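Long-range contact in octenoyl-CoA reductase/carboxylase (Streptomyces sp., PDB 4A0S), which probably catalyses the NADPH-dependent reductive carboxylation of 2-octenoyl-CoA, supplying a polyketide extender unit for cinnabaramide biosynthesis: residues A181-H190 with H365-E376. Residues are numbered along the deposited sequence; the frame is centred on the assembly and turned at random.
Sequences ASQLLPKPAH and HEEQQATNRLFE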
loop_
_atom_site.group_PDB
_atom_site.type_symbol
_atom_site.label_atom_id
_atom_site.label_comp_id
_atom_site.label_asym_id
_atom_site.label_seq_id
_atom_site.Cartn_x
_atom_site.Cartn_y
_atom_site.Cartn_z
ATOM N N ALA A 181 7.900 26.851 -9.895
ATOM C CA ALA A 181 9.195 26.269 -9.625
ATOM C C ALA A 181 9.077 24.753 -9.414
ATOM O O ALA A 181 10.016 24.010 -9.681
ATOM C CB ALA A 181 9.818 26.938 -8.436
ATOM N N SER A 182 7.915 24.302 -8.960
ATOM C CA SER A 182 7.708 22.878 -8.713
ATOM C C SER A 182 7.355 22.112 -9.984
ATOM O O SER A 182 6.977 20.932 -9.918
ATOM C CB SER A 182 6.622 22.671 -7.665
ATOM O OG SER A 182 5.423 23.270 -8.102
ATOM N N GLN A 183 7.487 22.784 -11.131
ATOM C CA GLN A 183 7.402 22.119 -12.430
ATOM C C GLN A 183 8.782 21.829 -12.995
ATOM O O GLN A 183 8.907 21.157 -14.016
ATOM C CB GLN A 183 6.655 22.990 -13.437
ATOM C CG GLN A 183 5.205 23.235 -13.108
ATOM C CD GLN A 183 4.577 24.129 -14.148
ATOM O OE1 GLN A 183 4.272 25.285 -13.885
ATOM N NE2 GLN A 183 4.440 23.606 -15.364
ATOM N N LEU A 184 9.807 22.351 -12.323
ATOM C CA LEU A 184 11.173 22.317 -12.837
ATOM C C LEU A 184 11.992 21.146 -12.355
ATOM O O LEU A 184 12.008 20.837 -11.152
ATOM C CB LEU A 184 11.910 23.599 -12.449
ATOM C CG LEU A 184 11.422 24.853 -13.160
ATOM C CD1 LEU A 184 12.156 26.040 -12.633
ATOM C CD2 LEU A 184 11.663 24.736 -14.662
ATOM N N LEU A 185 12.713 20.542 -13.297
ATOM C CA LEU A 185 13.718 19.545 -12.986
ATOM C C LEU A 185 14.953 19.847 -13.820
ATOM O O LEU A 185 14.835 20.431 -14.896
ATOM C CB LEU A 185 13.202 18.148 -13.297
ATOM C CG LEU A 185 12.046 17.668 -12.422
ATOM C CD1 LEU A 185 11.460 16.365 -12.979
ATOM C CD2 LEU A 185 12.504 17.557 -10.948
ATOM N N PRO A 186 16.131 19.449 -13.327
ATOM C CA PRO A 186 17.308 19.629 -14.168
ATOM C C PRO A 186 17.177 18.803 -15.432
ATOM O O PRO A 186 16.803 17.620 -15.392
ATOM C CB PRO A 186 18.462 19.114 -13.302
ATOM C CG PRO A 186 17.848 18.295 -12.247
ATOM C CD PRO A 186 16.464 18.846 -12.015
ATOM N N LYS A 187 17.430 19.449 -16.552
ATOM C CA LYS A 187 17.438 18.764 -17.827
ATOM C C LYS A 187 18.517 17.691 -17.810
ATOM O O LYS A 187 19.641 17.954 -17.388
ATOM C CB LYS A 187 17.731 19.766 -18.934
ATOM C CG LYS A 187 17.947 19.141 -20.293
ATOM C CD LYS A 187 18.503 20.179 -21.230
ATOM C CE LYS A 187 19.228 19.526 -22.406
ATOM N NZ LYS A 187 20.512 18.870 -21.985
ATOM N N PRO A 188 18.173 16.470 -18.261
ATOM C CA PRO A 188 19.168 15.422 -18.428
ATOM C C PRO A 188 20.281 15.954 -19.327
ATOM O O PRO A 188 20.029 16.328 -20.473
ATOM C CB PRO A 188 18.389 14.326 -19.137
ATOM C CG PRO A 188 17.013 14.499 -18.642
ATOM C CD PRO A 188 16.818 15.987 -18.576
ATOM N N ALA A 189 21.490 16.038 -18.787
ATOM C CA ALA A 189 22.585 16.753 -19.455
ATOM C C ALA A 189 23.011 16.170 -20.826
ATOM O O ALA A 189 23.482 16.895 -21.703
ATOM C CB ALA A 189 23.777 16.872 -18.517
ATOM N N HIS A 190 22.835 14.869 -21.006
ATOM C CA HIS A 190 23.323 14.199 -22.190
ATOM C C HIS A 190 22.339 14.307 -23.343
ATOM O O HIS A 190 22.578 13.763 -24.407
ATOM C CB HIS A 190 23.532 12.733 -21.870
ATOM C CG HIS A 190 22.262 12.033 -21.500
ATOM N ND1 HIS A 190 21.685 12.153 -20.252
ATOM C CD2 HIS A 190 21.436 11.245 -22.225
ATOM C CE1 HIS A 190 20.574 11.443 -20.217
ATOM N NE2 HIS A 190 20.402 10.876 -21.397
ATOM N N HIS A 365 5.481 16.039 -8.769
ATOM C CA HIS A 365 6.859 16.452 -8.871
ATOM C C HIS A 365 7.820 15.335 -8.455
ATOM O O HIS A 365 8.897 15.201 -9.017
ATOM C CB HIS A 365 7.029 17.668 -7.973
ATOM C CG HIS A 365 8.217 18.500 -8.273
ATOM N ND1 HIS A 365 8.763 18.614 -9.531
ATOM C CD2 HIS A 365 8.938 19.310 -7.469
ATOM C CE1 HIS A 365 9.782 19.453 -9.483
ATOM N NE2 HIS A 365 9.911 19.883 -8.242
ATOM N N GLU A 366 7.431 14.548 -7.460
ATOM C CA GLU A 366 8.269 13.430 -7.035
ATOM C C GLU A 366 8.385 12.393 -8.146
ATOM O O GLU A 366 9.472 11.932 -8.475
ATOM C CB GLU A 366 7.757 12.782 -5.742
ATOM C CG GLU A 366 8.619 11.595 -5.342
ATOM C CD GLU A 366 8.204 10.947 -4.066
ATOM O OE1 GLU A 366 7.042 10.484 -3.972
ATOM O OE2 GLU A 366 9.059 10.867 -3.160
ATOM N N GLU A 367 7.258 12.049 -8.734
ATOM C CA GLU A 367 7.237 11.062 -9.808
ATOM C C GLU A 367 8.011 11.540 -11.012
ATOM O O GLU A 367 8.624 10.757 -11.721
ATOM C CB GLU A 367 5.801 10.753 -10.209
ATOM C CG GLU A 367 5.113 10.011 -9.135
ATOM C CD GLU A 367 3.631 9.985 -9.304
ATOM O OE1 GLU A 367 3.033 11.002 -9.713
ATOM O OE2 GLU A 367 3.076 8.916 -9.026
ATOM N N GLN A 368 7.954 12.843 -11.231
ATOM C CA GLN A 368 8.613 13.439 -12.351
ATOM C C GLN A 368 10.103 13.423 -12.150
ATOM O O GLN A 368 10.832 13.165 -13.079
ATOM C CB GLN A 368 8.089 14.843 -12.569
ATOM C CG GLN A 368 6.722 14.813 -13.243
ATOM C CD GLN A 368 6.830 14.438 -14.714
ATOM O OE1 GLN A 368 7.888 13.991 -15.180
ATOM N NE2 GLN A 368 5.732 14.589 -15.445
ATOM N N GLN A 369 10.541 13.693 -10.920
ATOM C CA GLN A 369 11.948 13.545 -10.583
ATOM C C GLN A 369 12.415 12.113 -10.760
ATOM O O GLN A 369 13.503 11.883 -11.281
ATOM C CB GLN A 369 12.226 13.946 -9.147
ATOM C CG GLN A 369 13.641 13.576 -8.748
ATOM C CD GLN A 369 13.961 14.038 -7.366
ATOM O OE1 GLN A 369 14.588 15.081 -7.185
ATOM N NE2 GLN A 369 13.504 13.288 -6.374
ATOM N N ALA A 370 11.602 11.162 -10.299
ATOM C CA ALA A 370 11.929 9.749 -10.460
ATOM C C ALA A 370 12.066 9.436 -11.941
ATOM O O ALA A 370 12.995 8.738 -12.363
ATOM C CB ALA A 370 10.849 8.899 -9.855
ATOM N N THR A 371 11.125 9.950 -12.727
ATOM C CA THR A 371 11.177 9.778 -14.171
ATOM C C THR A 371 12.487 10.340 -14.710
ATOM O O THR A 371 13.218 9.684 -15.455
ATOM C CB THR A 371 9.965 10.443 -14.831
ATOM O OG1 THR A 371 8.777 9.811 -14.331
ATOM C CG2 THR A 371 10.027 10.291 -16.357
ATOM N N ASN A 372 12.773 11.567 -14.318
ATOM C CA ASN A 372 13.968 12.266 -14.765
ATOM C C ASN A 372 15.225 11.478 -14.417
ATOM O O ASN A 372 16.147 11.410 -15.214
ATOM C CB ASN A 372 14.027 13.665 -14.147
ATOM C CG ASN A 372 14.918 14.594 -14.920
ATOM O OD1 ASN A 372 15.019 14.499 -16.146
ATOM N ND2 ASN A 372 15.556 15.509 -14.221
ATOM N N ARG A 373 15.236 10.852 -13.244
ATOM C CA ARG A 373 16.367 10.033 -12.836
ATOM C C ARG A 373 16.595 8.868 -13.771
ATOM O O ARG A 373 17.728 8.476 -14.007
ATOM C CB ARG A 373 16.172 9.519 -11.421
ATOM C CG ARG A 373 16.432 10.581 -10.428
ATOM C CD ARG A 373 15.887 10.179 -9.102
ATOM N NE ARG A 373 16.315 11.135 -8.098
ATOM C CZ ARG A 373 16.054 11.018 -6.799
ATOM N NH1 ARG A 373 15.335 9.999 -6.338
ATOM N NH2 ARG A 373 16.496 11.943 -5.966
ATOM N N LEU A 374 15.509 8.316 -14.295
ATOM C CA LEU A 374 15.632 7.196 -15.212
ATOM C C LEU A 374 16.156 7.669 -16.559
ATOM O O LEU A 374 16.819 6.930 -17.263
ATOM C CB LEU A 374 14.299 6.499 -15.368
ATOM C CG LEU A 374 13.854 5.756 -14.103
ATOM C CD1 LEU A 374 12.435 5.218 -14.274
ATOM C CD2 LEU A 374 14.822 4.627 -13.758
ATOM N N PHE A 375 15.831 8.909 -16.928
ATOM C CA PHE A 375 16.412 9.482 -18.141
ATOM C C PHE A 375 17.876 9.787 -17.924
ATOM O O PHE A 375 18.711 9.526 -18.795
ATOM C CB PHE A 375 15.662 10.740 -18.563
ATOM C CG PHE A 375 14.416 10.442 -19.300
ATOM C CD1 PHE A 375 14.451 10.221 -20.674
ATOM C CD2 PHE A 375 13.211 10.313 -18.627
ATOM C CE1 PHE A 375 13.288 9.914 -21.370
ATOM C CE2 PHE A 375 12.034 10.006 -19.323
ATOM C CZ PHE A 375 12.080 9.807 -20.694
ATOM N N GLU A 376 18.171 10.303 -16.731
ATOM C CA GLU A 376 19.507 10.736 -16.349
ATOM C C GLU A 376 20.522 9.605 -16.427
ATOM O O GLU A 376 21.665 9.835 -16.813
ATOM C CB GLU A 376 19.494 11.342 -14.947
ATOM C CG GLU A 376 19.043 12.793 -14.918
ATOM C CD GLU A 376 18.911 13.312 -13.505
ATOM O OE1 GLU A 376 18.835 12.483 -12.580
ATOM O OE2 GLU A 376 18.913 14.541 -13.315
HETATM O O HOH W 1 12.394 20.979 -8.641
HETATM O O HOH W 2 22.064 12.411 -17.567
HETATM O O HOH W 3 18.288 8.940 -21.298
#
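Pro186 O takes the one direct hydrogen bond between strand 184-186 and helix 365-376, from Asn372 ND2 at 2.7 Å. The bond is nearly straight (163° at the hydrogen) and lies in the carbonyl plane and close to the plane of the Asn372 amide. The Asn372 side chain leaves the helix with CG opposite the backbone N (chi1 -159°), which carries the amide to the strand. On the other branch, Asn372 OD1 lies 3.2 Å from Pro188 CG and is buried without a polar partner.

Leu185 fills the middle: its CD1 sits 3.7 Å from Gln368 CB, while Leu185 CD2 packs against Gln369 CB. Leu185 CD2 also comes within 3.6 Å of His365 CE1. At the start of the helix the carbonyl of Ser182 lies over one face of the His365 ring, and His365 ND1 is hydrogen-bonded to His140 NE2. Cutting His365 back to an alanine is likely to leave His140 without this mate and uncover one flank of Leu185. Further along, Phe375 O lies at the edge of the His190 ring, near its plane, 3.0 Å from His190 CE1. One water joins His190 ND1 to Glu376 O, and another joins His190 NE2 to Phe375 O.

His152 of the second subunit meets the His365 ring edge-to-face. Within the chain, the contact ties the GroES-like domain to the helix after the last strand of the Rossmann sheet, an interface of the two-domain medium-chain dehydrogenase/reductase fold.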